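Local coordinates for tailspike protein (Acinetobacter phage vB_ApiP_P1, PDB 6E1R) that probably recognises and cleaves the capsular polysaccharide of Acinetobacter baumannii as the host-binding hydrolase of the phage tail, at residues K235-L240 / C265-D270; E290-C295 / P315-T320; V345-N350 / L367-V372. One frame throughout, in Å; residues are numbered along the deposited sequence.

Contact 1: residues K235-L240 / C265-D270; sequences KAIRSL and CMIEWD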
ATOM      1  N   LYS A 235     -18.085  10.813 -18.342  1.00 44.34           N
ATOM      2  CA  LYS A 235     -16.714  10.758 -17.861  1.00 43.11           C
ATOM      3  C   LYS A 235     -16.732  10.978 -16.356  1.00 47.26           C
ATOM      4  O   LYS A 235     -17.421  11.878 -15.866  1.00 46.88           O
ATOM      5  CB  LYS A 235     -15.829  11.798 -18.554  1.00 41.84           C
ATOM      6  CG  LYS A 235     -14.392  11.810 -18.052  1.00 38.65           C
ATOM      7  CD  LYS A 235     -13.527  12.784 -18.833  1.00 39.55           C
ATOM      8  CE  LYS A 235     -13.377  12.340 -20.280  1.00 37.99           C
ATOM      9  NZ  LYS A 235     -12.538  13.277 -21.077  1.00 38.35           N
ATOM     10  N   ALA A 236     -15.982  10.151 -15.629  1.00 42.75           N
ATOM     11  CA  ALA A 236     -16.002  10.226 -14.174  1.00 37.32           C
ATOM     12  C   ALA A 236     -15.379  11.527 -13.684  1.00 37.91           C
ATOM     13  O   ALA A 236     -16.013  12.298 -12.955  1.00 40.33           O
ATOM     14  CB  ALA A 236     -15.280   9.018 -13.577  1.00 35.02           C
ATOM     15  N   ILE A 237     -14.134  11.789 -14.071  1.00 38.96           N
ATOM     16  CA  ILE A 237     -13.379  12.925 -13.556  1.00 35.90           C
ATOM     17  C   ILE A 237     -12.611  13.588 -14.692  1.00 39.10           C
ATOM     18  O   ILE A 237     -12.004  12.911 -15.528  1.00 41.18           O
ATOM     19  CB  ILE A 237     -12.420  12.493 -12.423  1.00 32.84           C
ATOM     20  CG1 ILE A 237     -13.216  11.978 -11.222  1.00 32.05           C
ATOM     21  CG2 ILE A 237     -11.510  13.639 -12.007  1.00 30.62           C
ATOM     22  CD1 ILE A 237     -12.362  11.409 -10.130  1.00 28.82           C
ATOM     23  N   ARG A 238     -12.649  14.921 -14.719  1.00 34.18           N
ATOM     24  CA  ARG A 238     -11.830  15.735 -15.620  1.00 37.08           C
ATOM     25  C   ARG A 238     -11.311  16.915 -14.808  1.00 43.39           C
ATOM     26  O   ARG A 238     -12.061  17.857 -14.531  1.00 46.19           O
ATOM     27  CB  ARG A 238     -12.602  16.254 -16.825  1.00 37.80           C
ATOM     28  CG  ARG A 238     -11.674  16.957 -17.812  1.00 35.21           C
ATOM     29  CD  ARG A 238     -12.410  17.901 -18.749  1.00 42.94           C
ATOM     30  NE  ARG A 238     -13.093  17.281 -19.874  1.00 51.98           N
ATOM     31  CZ  ARG A 238     -13.884  17.958 -20.701  1.00 53.05           C
ATOM     32  NH1 ARG A 238     -14.078  19.256 -20.508  1.00 37.37           N
ATOM     33  NH2 ARG A 238     -14.475  17.346 -21.717  1.00 63.57           N
ATOM     34  N   SER A 239     -10.042  16.867 -14.428  1.00 37.18           N
ATOM     35  CA  SER A 239      -9.424  17.940 -13.660  1.00 36.93           C
ATOM     36  C   SER A 239      -8.437  18.644 -14.585  1.00 37.32           C
ATOM     37  O   SER A 239      -7.350  18.129 -14.856  1.00 34.52           O
ATOM     38  CB  SER A 239      -8.744  17.399 -12.406  1.00 39.79           C
ATOM     39  OG  SER A 239      -9.662  16.674 -11.608  1.00 41.25           O
ATOM     40  N   LEU A 240      -8.812  19.827 -15.057  1.00 39.26           N
ATOM     41  CA  LEU A 240      -7.964  20.627 -15.927  1.00 32.49           C
ATOM     42  C   LEU A 240      -7.455  21.832 -15.152  1.00 45.32           C
ATOM     43  O   LEU A 240      -8.249  22.596 -14.592  1.00 53.57           O
ATOM     44  CB  LEU A 240      -8.721  21.073 -17.178  1.00 33.61           C
ATOM     45  CG  LEU A 240      -9.345  19.952 -18.012  1.00 33.01           C
ATOM     46  CD1 LEU A 240      -9.871  20.490 -19.335  1.00 34.53           C
ATOM     47  CD2 LEU A 240      -8.352  18.818 -18.242  1.00 43.35           C
ATOM     48  N   CYS A 265     -12.085   8.799 -22.109  1.00 39.22           N
ATOM     49  CA  CYS A 265     -11.486   8.199 -20.929  1.00 37.75           C
ATOM     50  C   CYS A 265     -12.430   8.377 -19.749  1.00 39.40           C
ATOM     51  O   CYS A 265     -13.418   9.111 -19.819  1.00 42.10           O
ATOM     52  CB  CYS A 265     -10.107   8.799 -20.629  1.00 35.04           C
ATOM     53  SG  CYS A 265     -10.091  10.591 -20.460  1.00 38.85           S
HETATM   54  N   MSE A 266     -12.118   7.681 -18.662  1.00 35.46           N
HETATM   55  CA  MSE A 266     -12.933   7.740 -17.456  1.00 38.11           C
HETATM   56  C   MSE A 266     -12.409   8.818 -16.514  1.00 38.24           C
HETATM   57  O   MSE A 266     -13.176   9.618 -15.979  1.00 39.48           O
HETATM   58  CB  MSE A 266     -12.948   6.380 -16.756  1.00 40.46           C
HETATM   59  CG  MSE A 266     -14.007   6.240 -15.674  1.00 52.46           C
HETATM   60 SE   MSE A 266     -15.819   6.509 -16.350  1.00 63.94          SE
HETATM   61  CE  MSE A 266     -16.788   5.463 -15.019  1.00 63.95           C
ATOM     62  N   ILE A 267     -11.093   8.835 -16.323  1.00 37.09           N
ATOM     63  CA  ILE A 267     -10.422   9.801 -15.462  1.00 35.39           C
ATOM     64  C   ILE A 267      -9.386  10.541 -16.295  1.00 40.35           C
ATOM     65  O   ILE A 267      -8.653   9.926 -17.077  1.00 46.24           O
ATOM     66  CB  ILE A 267      -9.768   9.117 -14.244  1.00 28.84           C
ATOM     67  CG1 ILE A 267     -10.803   8.283 -13.486  1.00 28.77           C
ATOM     68  CG2 ILE A 267      -9.140  10.151 -13.322  1.00 24.61           C
ATOM     69  CD1 ILE A 267     -10.223   7.475 -12.348  1.00 29.88           C
ATOM     70  N   GLU A 268      -9.326  11.861 -16.128  1.00 43.31           N
ATOM     71  CA  GLU A 268      -8.431  12.692 -16.919  1.00 40.29           C
ATOM     72  C   GLU A 268      -7.964  13.880 -16.094  1.00 39.88           C
ATOM     73  O   GLU A 268      -8.765  14.523 -15.409  1.00 45.68           O
ATOM     74  CB  GLU A 268      -9.117  13.186 -18.199  1.00 40.51           C
ATOM     75  CG  GLU A 268      -8.257  14.107 -19.049  1.00 43.97           C
ATOM     76  CD  GLU A 268      -8.959  14.561 -20.315  1.00 52.17           C
ATOM     77  OE1 GLU A 268     -10.203  14.464 -20.373  1.00 55.35           O
ATOM     78  OE2 GLU A 268      -8.268  15.016 -21.250  1.00 56.16           O
ATOM     79  N   TRP A 269      -6.666  14.165 -16.164  1.00 37.14           N
ATOM     80  CA  TRP A 269      -6.113  15.378 -15.581  1.00 37.40           C
ATOM     81  C   TRP A 269      -4.845  15.749 -16.337  1.00 40.05           C
ATOM     82  O   TRP A 269      -4.182  14.889 -16.923  1.00 41.91           O
ATOM     83  CB  TRP A 269      -5.826  15.225 -14.080  1.00 36.71           C
ATOM     84  CG  TRP A 269      -4.598  14.432 -13.743  1.00 34.32           C
ATOM     85  CD1 TRP A 269      -3.334  14.917 -13.567  1.00 36.11           C
ATOM     86  CD2 TRP A 269      -4.523  13.022 -13.500  1.00 30.85           C
ATOM     87  NE1 TRP A 269      -2.474  13.895 -13.248  1.00 33.37           N
ATOM     88  CE2 TRP A 269      -3.178  12.721 -13.200  1.00 33.76           C
ATOM     89  CE3 TRP A 269      -5.458  11.983 -13.516  1.00 35.39           C
ATOM     90  CZ2 TRP A 269      -2.747  11.426 -12.917  1.00 25.50           C
ATOM     91  CZ3 TRP A 269      -5.028  10.696 -13.235  1.00 33.28           C
ATOM     92  CH2 TRP A 269      -3.684  10.429 -12.941  1.00 30.69           C
ATOM     93  N   ASP A 270      -4.524  17.038 -16.330  1.00 39.20           N
ATOM     94  CA  ASP A 270      -3.406  17.557 -17.110  1.00 40.53           C
ATOM     95  C   ASP A 270      -2.488  18.371 -16.199  1.00 38.46           C
ATOM     96  O   ASP A 270      -2.484  18.220 -14.971  1.00 32.60           O
ATOM     97  CB  ASP A 270      -3.926  18.380 -18.298  1.00 44.09           C
ATOM     98  CG  ASP A 270      -4.791  19.557 -17.866  1.00 49.16           C
ATOM     99  OD1 ASP A 270      -4.972  19.761 -16.648  1.00 47.66           O
ATOM    100  OD2 ASP A 270      -5.291  20.282 -18.752  1.00 52.20           O
TER

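Contact 2: residues E290-C295 / P315-T320; sequences EALIKC and PYVIKT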
ATOM      1  N   GLU A 290     -10.535   5.418 -25.825  1.00 44.20           N
ATOM      2  CA  GLU A 290      -9.081   5.499 -25.907  1.00 44.81           C
ATOM      3  C   GLU A 290      -8.411   4.804 -24.730  1.00 41.47           C
ATOM      4  O   GLU A 290      -7.629   3.870 -24.937  1.00 42.92           O
ATOM      5  CB  GLU A 290      -8.629   6.960 -25.998  1.00 52.13           C
ATOM      6  CG  GLU A 290      -9.151   7.697 -27.230  1.00 67.16           C
ATOM      7  CD  GLU A 290      -8.592   9.097 -27.329  1.00 78.21           C
ATOM      8  OE1 GLU A 290      -7.508   9.328 -26.762  1.00 80.49           O
ATOM      9  OE2 GLU A 290      -9.239   9.969 -27.948  1.00 81.45           O
ATOM     10  N   ALA A 291      -8.705   5.222 -23.503  1.00 42.37           N
ATOM     11  CA  ALA A 291      -8.105   4.622 -22.323  1.00 39.43           C
ATOM     12  C   ALA A 291      -9.038   4.813 -21.138  1.00 44.35           C
ATOM     13  O   ALA A 291     -10.015   5.561 -21.203  1.00 46.24           O
ATOM     14  CB  ALA A 291      -6.729   5.222 -22.031  1.00 39.10           C
ATOM     15  N   LEU A 292      -8.738   4.106 -20.047  1.00 37.51           N
ATOM     16  CA  LEU A 292      -9.468   4.339 -18.806  1.00 32.18           C
ATOM     17  C   LEU A 292      -8.941   5.572 -18.087  1.00 35.90           C
ATOM     18  O   LEU A 292      -9.718   6.329 -17.494  1.00 34.22           O
ATOM     19  CB  LEU A 292      -9.383   3.113 -17.896  1.00 29.33           C
ATOM     20  CG  LEU A 292      -9.957   1.803 -18.437  1.00 30.72           C
ATOM     21  CD1 LEU A 292      -9.865   0.719 -17.380  1.00 25.01           C
ATOM     22  CD2 LEU A 292     -11.393   1.989 -18.899  1.00 31.27           C
ATOM     23  N   ILE A 293      -7.627   5.788 -18.128  1.00 35.16           N
ATOM     24  CA  ILE A 293      -6.983   6.932 -17.494  1.00 28.53           C
ATOM     25  C   ILE A 293      -6.061   7.566 -18.527  1.00 32.11           C
ATOM     26  O   ILE A 293      -5.033   6.982 -18.889  1.00 35.27           O
ATOM     27  CB  ILE A 293      -6.199   6.534 -16.236  1.00 25.57           C
ATOM     28  CG1 ILE A 293      -7.117   5.851 -15.222  1.00 24.14           C
ATOM     29  CG2 ILE A 293      -5.533   7.753 -15.616  1.00 24.04           C
ATOM     30  CD1 ILE A 293      -6.393   5.328 -14.006  1.00 25.85           C
ATOM     31  N   LYS A 294      -6.425   8.755 -19.002  1.00 28.18           N
ATOM     32  CA  LYS A 294      -5.595   9.546 -19.905  1.00 27.04           C
ATOM     33  C   LYS A 294      -5.152  10.788 -19.146  1.00 33.40           C
ATOM     34  O   LYS A 294      -5.984  11.632 -18.797  1.00 46.16           O
ATOM     35  CB  LYS A 294      -6.348   9.933 -21.174  1.00 30.45           C
ATOM     36  CG  LYS A 294      -5.526  10.833 -22.086  1.00 40.54           C
ATOM     37  CD  LYS A 294      -6.379  11.526 -23.129  1.00 46.75           C
ATOM     38  CE  LYS A 294      -6.926  10.544 -24.129  1.00 46.38           C
ATOM     39  NZ  LYS A 294      -7.646  11.235 -25.239  1.00 45.35           N
ATOM     40  N   CYS A 295      -3.854  10.906 -18.891  1.00 33.67           N
ATOM     41  CA  CYS A 295      -3.363  11.972 -18.033  1.00 37.80           C
ATOM     42  C   CYS A 295      -2.035  12.513 -18.540  1.00 38.81           C
ATOM     43  O   CYS A 295      -1.169  11.753 -18.981  1.00 44.35           O
ATOM     44  CB  CYS A 295      -3.200  11.483 -16.589  1.00 38.61           C
ATOM     45  SG  CYS A 295      -1.992  10.154 -16.386  1.00 40.01           S
ATOM     46  N   PRO A 315      -8.967   0.503 -25.596  1.00 42.16           N
ATOM     47  CA  PRO A 315      -7.613   0.110 -26.029  1.00 34.40           C
ATOM     48  C   PRO A 315      -6.615   0.003 -24.891  1.00 34.16           C
ATOM     49  O   PRO A 315      -5.927  -1.019 -24.768  1.00 36.38           O
ATOM     50  CB  PRO A 315      -7.238   1.215 -27.026  1.00 32.86           C
ATOM     51  CG  PRO A 315      -8.543   1.709 -27.541  1.00 41.36           C
ATOM     52  CD  PRO A 315      -9.485   1.642 -26.371  1.00 44.36           C
ATOM     53  N   TYR A 316      -6.509   1.030 -24.054  1.00 31.77           N
ATOM     54  CA  TYR A 316      -5.496   1.063 -23.013  1.00 32.07           C
ATOM     55  C   TYR A 316      -6.146   1.217 -21.645  1.00 36.98           C
ATOM     56  O   TYR A 316      -7.266   1.717 -21.517  1.00 45.16           O
ATOM     57  CB  TYR A 316      -4.505   2.210 -23.246  1.00 31.46           C
ATOM     58  CG  TYR A 316      -3.978   2.284 -24.661  1.00 34.86           C
ATOM     59  CD1 TYR A 316      -3.148   1.293 -25.171  1.00 38.02           C
ATOM     60  CD2 TYR A 316      -4.298   3.356 -25.484  1.00 34.60           C
ATOM     61  CE1 TYR A 316      -2.663   1.364 -26.464  1.00 39.94           C
ATOM     62  CE2 TYR A 316      -3.819   3.436 -26.776  1.00 36.52           C
ATOM     63  CZ  TYR A 316      -3.003   2.438 -27.261  1.00 39.88           C
ATOM     64  OH  TYR A 316      -2.523   2.515 -28.549  1.00 42.63           O
ATOM     65  N   VAL A 317      -5.429   0.769 -20.615  1.00 35.29           N
ATOM     66  CA  VAL A 317      -5.876   0.998 -19.247  1.00 34.69           C
ATOM     67  C   VAL A 317      -5.454   2.383 -18.776  1.00 33.23           C
ATOM     68  O   VAL A 317      -6.262   3.148 -18.239  1.00 36.50           O
ATOM     69  CB  VAL A 317      -5.345  -0.102 -18.311  1.00 34.39           C
ATOM     70  CG1 VAL A 317      -5.641   0.248 -16.862  1.00 30.23           C
ATOM     71  CG2 VAL A 317      -5.959  -1.443 -18.673  1.00 38.46           C
ATOM     72  N   ILE A 318      -4.186   2.728 -18.976  1.00 30.02           N
ATOM     73  CA  ILE A 318      -3.670   4.045 -18.631  1.00 29.71           C
ATOM     74  C   ILE A 318      -2.768   4.516 -19.764  1.00 34.47           C
ATOM     75  O   ILE A 318      -1.991   3.734 -20.322  1.00 37.97           O
ATOM     76  CB  ILE A 318      -2.924   4.029 -17.279  1.00 28.94           C
ATOM     77  CG1 ILE A 318      -2.456   5.436 -16.905  1.00 33.89           C
ATOM     78  CG2 ILE A 318      -1.756   3.046 -17.309  1.00 26.81           C
ATOM     79  CD1 ILE A 318      -2.026   5.572 -15.461  1.00 37.69           C
ATOM     80  N   LYS A 319      -2.892   5.793 -20.119  1.00 33.60           N
ATOM     81  CA  LYS A 319      -2.126   6.395 -21.207  1.00 33.80           C
ATOM     82  C   LYS A 319      -1.574   7.730 -20.729  1.00 38.65           C
ATOM     83  O   LYS A 319      -2.337   8.673 -20.496  1.00 44.42           O
ATOM     84  CB  LYS A 319      -2.990   6.578 -22.455  1.00 26.50           C
ATOM     85  CG  LYS A 319      -2.264   7.232 -23.618  1.00 30.31           C
ATOM     86  CD  LYS A 319      -3.162   7.347 -24.838  1.00 31.08           C
ATOM     87  CE  LYS A 319      -2.428   7.978 -26.008  1.00 33.41           C
ATOM     88  NZ  LYS A 319      -3.258   7.991 -27.243  1.00 36.23           N
ATOM     89  N   THR A 320      -0.255   7.811 -20.583  1.00 37.45           N
ATOM     90  CA  THR A 320       0.396   9.028 -20.128  1.00 35.65           C
ATOM     91  C   THR A 320       0.756   9.919 -21.311  1.00 36.67           C
ATOM     92  O   THR A 320       1.098   9.440 -22.396  1.00 40.97           O
ATOM     93  CB  THR A 320       1.655   8.704 -19.321  1.00 36.23           C
ATOM     94  OG1 THR A 320       2.462   7.764 -20.044  1.00 35.18           O
ATOM     95  CG2 THR A 320       1.285   8.118 -17.965  1.00 35.27           C
TER

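Contact 3: residues V345-N350 / L367-V372; sequences VAIGKN and LISAVV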
ATOM      1  N   VAL A 345      -5.673  -3.422 -26.243  1.00 40.91           N
ATOM      2  CA  VAL A 345      -4.409  -3.264 -26.958  1.00 38.30           C
ATOM      3  C   VAL A 345      -3.230  -3.442 -26.008  1.00 38.14           C
ATOM      4  O   VAL A 345      -2.388  -4.324 -26.209  1.00 42.95           O
ATOM      5  CB  VAL A 345      -4.341  -1.897 -27.665  1.00 33.66           C
ATOM      6  CG1 VAL A 345      -3.047  -1.772 -28.451  1.00 34.34           C
ATOM      7  CG2 VAL A 345      -5.540  -1.716 -28.580  1.00 29.83           C
ATOM      8  N   ALA A 346      -3.162  -2.612 -24.969  1.00 38.91           N
ATOM      9  CA  ALA A 346      -2.075  -2.687 -24.003  1.00 35.81           C
ATOM     10  C   ALA A 346      -2.516  -2.011 -22.715  1.00 34.94           C
ATOM     11  O   ALA A 346      -3.199  -0.987 -22.754  1.00 34.81           O
ATOM     12  CB  ALA A 346      -0.799  -2.029 -24.542  1.00 31.35           C
ATOM     13  N   ILE A 347      -2.124  -2.588 -21.576  1.00 29.77           N
ATOM     14  CA  ILE A 347      -2.495  -2.008 -20.287  1.00 28.92           C
ATOM     15  C   ILE A 347      -1.881  -0.622 -20.134  1.00 30.09           C
ATOM     16  O   ILE A 347      -2.580   0.363 -19.872  1.00 34.57           O
ATOM     17  CB  ILE A 347      -2.083  -2.941 -19.135  1.00 28.29           C
ATOM     18  CG1 ILE A 347      -2.837  -4.269 -19.229  1.00 25.08           C
ATOM     19  CG2 ILE A 347      -2.334  -2.275 -17.792  1.00 31.09           C
ATOM     20  CD1 ILE A 347      -2.409  -5.287 -18.195  1.00 29.96           C
ATOM     21  N   GLY A 348      -0.567  -0.525 -20.305  1.00 29.94           N
ATOM     22  CA  GLY A 348       0.099   0.758 -20.222  1.00 30.54           C
ATOM     23  C   GLY A 348       0.545   1.263 -21.578  1.00 34.87           C
ATOM     24  O   GLY A 348       1.304   0.586 -22.279  1.00 40.54           O
ATOM     25  N   LYS A 349       0.084   2.450 -21.960  1.00 33.86           N
ATOM     26  CA  LYS A 349       0.469   3.077 -23.218  1.00 37.07           C
ATOM     27  C   LYS A 349       1.319   4.300 -22.915  1.00 36.30           C
ATOM     28  O   LYS A 349       0.883   5.200 -22.189  1.00 34.81           O
ATOM     29  CB  LYS A 349      -0.757   3.468 -24.042  1.00 31.80           C
ATOM     30  CG  LYS A 349      -0.435   4.327 -25.257  1.00 32.43           C
ATOM     31  CD  LYS A 349       0.540   3.633 -26.199  1.00 40.27           C
ATOM     32  CE  LYS A 349       0.928   4.545 -27.355  1.00 42.02           C
ATOM     33  NZ  LYS A 349       1.945   3.926 -28.252  1.00 33.19           N
ATOM     34  N   ASN A 350       2.522   4.332 -23.476  1.00 31.21           N
ATOM     35  CA  ASN A 350       3.443   5.441 -23.298  1.00 37.27           C
ATOM     36  C   ASN A 350       3.487   6.281 -24.565  1.00 39.05           C
ATOM     37  O   ASN A 350       3.506   5.743 -25.676  1.00 39.19           O
ATOM     38  CB  ASN A 350       4.849   4.935 -22.970  1.00 38.17           C
ATOM     39  CG  ASN A 350       4.947   4.342 -21.584  1.00 38.48           C
ATOM     40  OD1 ASN A 350       3.935   4.100 -20.927  1.00 42.27           O
ATOM     41  ND2 ASN A 350       6.173   4.097 -21.131  1.00 32.31           N
ATOM     42  N   LEU A 367      -5.590 -12.028 -20.390  1.00 40.11           N
ATOM     43  CA  LEU A 367      -5.276 -10.910 -21.271  1.00 36.37           C
ATOM     44  C   LEU A 367      -5.767 -11.169 -22.689  1.00 36.91           C
ATOM     45  O   LEU A 367      -5.525 -12.242 -23.251  1.00 38.31           O
ATOM     46  CB  LEU A 367      -3.769 -10.643 -21.283  1.00 33.72           C
ATOM     47  CG  LEU A 367      -3.175 -10.149 -19.966  1.00 35.08           C
ATOM     48  CD1 LEU A 367      -1.675  -9.944 -20.096  1.00 38.09           C
ATOM     49  CD2 LEU A 367      -3.859  -8.867 -19.523  1.00 32.86           C
ATOM     50  N   ILE A 368      -6.457 -10.183 -23.255  1.00 33.32           N
ATOM     51  CA  ILE A 368      -6.713 -10.111 -24.687  1.00 40.06           C
ATOM     52  C   ILE A 368      -5.889  -8.996 -25.325  1.00 40.91           C
ATOM     53  O   ILE A 368      -6.224  -8.511 -26.405  1.00 42.00           O
ATOM     54  CB  ILE A 368      -8.211  -9.927 -24.987  1.00 41.08           C
ATOM     55  CG1 ILE A 368      -8.749  -8.693 -24.265  1.00 34.15           C
ATOM     56  CG2 ILE A 368      -8.997 -11.164 -24.590  1.00 35.03           C
ATOM     57  CD1 ILE A 368     -10.158  -8.331 -24.653  1.00 35.46           C
ATOM     58  N   SER A 369      -4.813  -8.581 -24.660  1.00 32.99           N
ATOM     59  CA  SER A 369      -4.031  -7.429 -25.081  1.00 39.65           C
ATOM     60  C   SER A 369      -2.570  -7.671 -24.728  1.00 37.62           C
ATOM     61  O   SER A 369      -2.202  -8.719 -24.191  1.00 36.50           O
ATOM     62  CB  SER A 369      -4.543  -6.150 -24.413  1.00 40.36           C
ATOM     63  OG  SER A 369      -4.296  -6.178 -23.017  1.00 31.82           O
ATOM     64  N   ALA A 370      -1.734  -6.684 -25.033  1.00 34.99           N
ATOM     65  CA  ALA A 370      -0.356  -6.694 -24.578  1.00 35.62           C
ATOM     66  C   ALA A 370      -0.275  -6.107 -23.172  1.00 36.02           C
ATOM     67  O   ALA A 370      -1.241  -5.552 -22.644  1.00 39.08           O
ATOM     68  CB  ALA A 370       0.538  -5.917 -25.544  1.00 39.00           C
ATOM     69  N   VAL A 371       0.900  -6.236 -22.559  1.00 35.92           N
ATOM     70  CA  VAL A 371       1.088  -5.700 -21.215  1.00 35.93           C
ATOM     71  C   VAL A 371       1.397  -4.210 -21.269  1.00 39.76           C
ATOM     72  O   VAL A 371       0.761  -3.405 -20.577  1.00 41.44           O
ATOM     73  CB  VAL A 371       2.189  -6.484 -20.479  1.00 32.15           C
ATOM     74  CG1 VAL A 371       2.461  -5.864 -19.121  1.00 30.77           C
ATOM     75  CG2 VAL A 371       1.785  -7.943 -20.334  1.00 29.75           C
ATOM     76  N   VAL A 372       2.370  -3.817 -22.091  1.00 39.07           N
ATOM     77  CA  VAL A 372       2.735  -2.417 -22.263  1.00 37.42           C
ATOM     78  C   VAL A 372       2.986  -2.152 -23.742  1.00 39.12           C
ATOM     79  O   VAL A 372       3.171  -3.071 -24.542  1.00 39.23           O
ATOM     80  CB  VAL A 372       3.980  -2.018 -21.436  1.00 33.84           C
ATOM     81  CG1 VAL A 372       3.685  -2.092 -19.944  1.00 34.39           C
ATOM     82  CG2 VAL A 372       5.162  -2.903 -21.796  1.00 34.69           C
TER

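Contact 1: residues K235-L240 / C265-D270
K235 runs its side chain past the carbonyl oxygens of C265 and M266 to reach E268. CB is near C265 O, and K235 CG rests between C265 O and M266 O, 3.3 Å from M266 O. CD continues past the carbonyl of C265. The chain then bends at chi3 (-66°), which puts CE back against C265 O, with C265 SG also in contact. At the tip, K235 NZ lies 2.7 Å from E268 OE1 in a salt bridge that meets the oxygen nearly along its C-O axis; D264 supplies NZ with a second carboxylate.

The strands beneath run parallel, 4° apart, as neighbouring rungs of the right-handed parallel beta-helix that forms the shaft of a tailspike. A236 marks a corner, and A236 CB sits 3.7 Å from CG of the selenomethionine M266. Beyond the corner the backbone bonds alternate: I237 N gives to M266 O, E268 N to I237 O, and S239 N to E268 O at 2.8 Å. I237 and I267 pack side chain to side chain on one face, I237 CB to I267 CG2 at 4.1 Å, and both touch W276. On the other face R238 runs side by side with E268; R238 NE is 4.1 Å from E268 OE1, opposite charges near each other but beyond salt-bridge distance. L240 crosses D270 at about a right angle, CD2 against OD2, while D270 OD1 accepts the N-H of G241.

Contact 2: residues E290-C295 / P315-T320
I293 and I318 cross obliquely, neighbours on the same face of the sheet. I318 CG1, anti to its backbone N (chi1 -177°), comes 4.0 Å from I293 CB, and both CG1 and CD1 of I318 touch I293 CG2. Two residues on, C295 SG meets T320 CG2 at 4.2 Å, extending this file of apolar groups. The alternate face carries A291, where A291 CB lies 3.9 Å from Y316 CB and also touches K319 CB. Y316 brings its ring up beside the carbonyl of E290, Y316 CD2 being 3.4 Å from E290 O, and P315 CB covers part of one ring face toward the rim.

The backbone fixes the register of these pairs. K319 N gives a hydrogen bond to I293 O at 2.7 Å, and C295 N continues the pattern to K319 O. At the corners the pattern changes: V317 O takes the N-H of I293, V317 O to I293 N being 3.0 Å, together with a weak bond from L292 N, whose stronger acceptor is Y316 O. Y316 N in turn binds E290 O. L292 CB packs on V317 O at the same bend.

K319 stretches out fully, yet K319 NZ stays 4.5 Å from E290 OE1, too far for a salt bridge. That carboxylate is paired instead with K294 NZ, which also forms a salt bridge with D264. Farther out, F303 packs on I293, and I301, I332 and F334 on I318. Parallel strands in register, isoleucine beside isoleucine on the inner face and lysine beside lysine on the other, with a corner at L292 and V317, are characteristic of the parallel beta-helix of phage tailspikes.

Contact 3: residues V345-N350 / L367-V372
V345 and A370 open this contact with a backbone bond: A370 N donates to V345 O at 2.7 Å, and the hydrogen bond is nearly straight (N-H...O 164°) although the donor stands 42° above the carbonyl plane. V345 O is also flanked by two methylene or methyl carbons, S369 CB at 3.3 Å and A370 CB. A370 O is the next acceptor, taking I347 N at 3.3 Å, with the CA-H of A346 directed at it as well. At the corner itself, V371 O receives G348 N at 3.2 Å.

I347 CD1 meets L367 CD2 at 4.1 Å, the two side chains crossing at about a right angle, and A346 CB faces A370 CB on the neighbouring rung. G348 has no side chain; G348 O is approached by V372 CA at 3.3 Å, a CA-H...O contact.

Donors and acceptors at the margins are met by other parts of the chain. V371 N gives to N380 OD1, while K349 NZ forms a salt bridge with E373 and bonds S374 O. N350 is held through both ends of its amide, OD1 by Y358 OH and ND2 by P356 O. Two short parallel bridges, A346 with A370 and G348 with V372, separated by a corner of the chain at I347-G348 and at V371, are what a corner between two faces of a parallel beta-helix looks like near the end of a sheet.

In the fold
The three contacts follow one another along a single parallel sheet of the beta-helix, whose strands succeed each other in sequence order. Contact 1 and contact 2 have centres 11 Å apart and join where M266 N probably bonds L292 O (3.0 Å). Contact 2 and contact 3, with centres 10 Å apart, meet through a probable hydrogen bond between P315 O and V345 N (2.8 Å) and again, farther along the same two strands, through another between I318 O and K349 N. Contacts 1 and 3 are separated by about 20 Å between centres and do not touch. No neighbouring subunit of the trimer reaches any of them. A bound sodium ion lies about 12 Å from the side chain of W269 in contact 1.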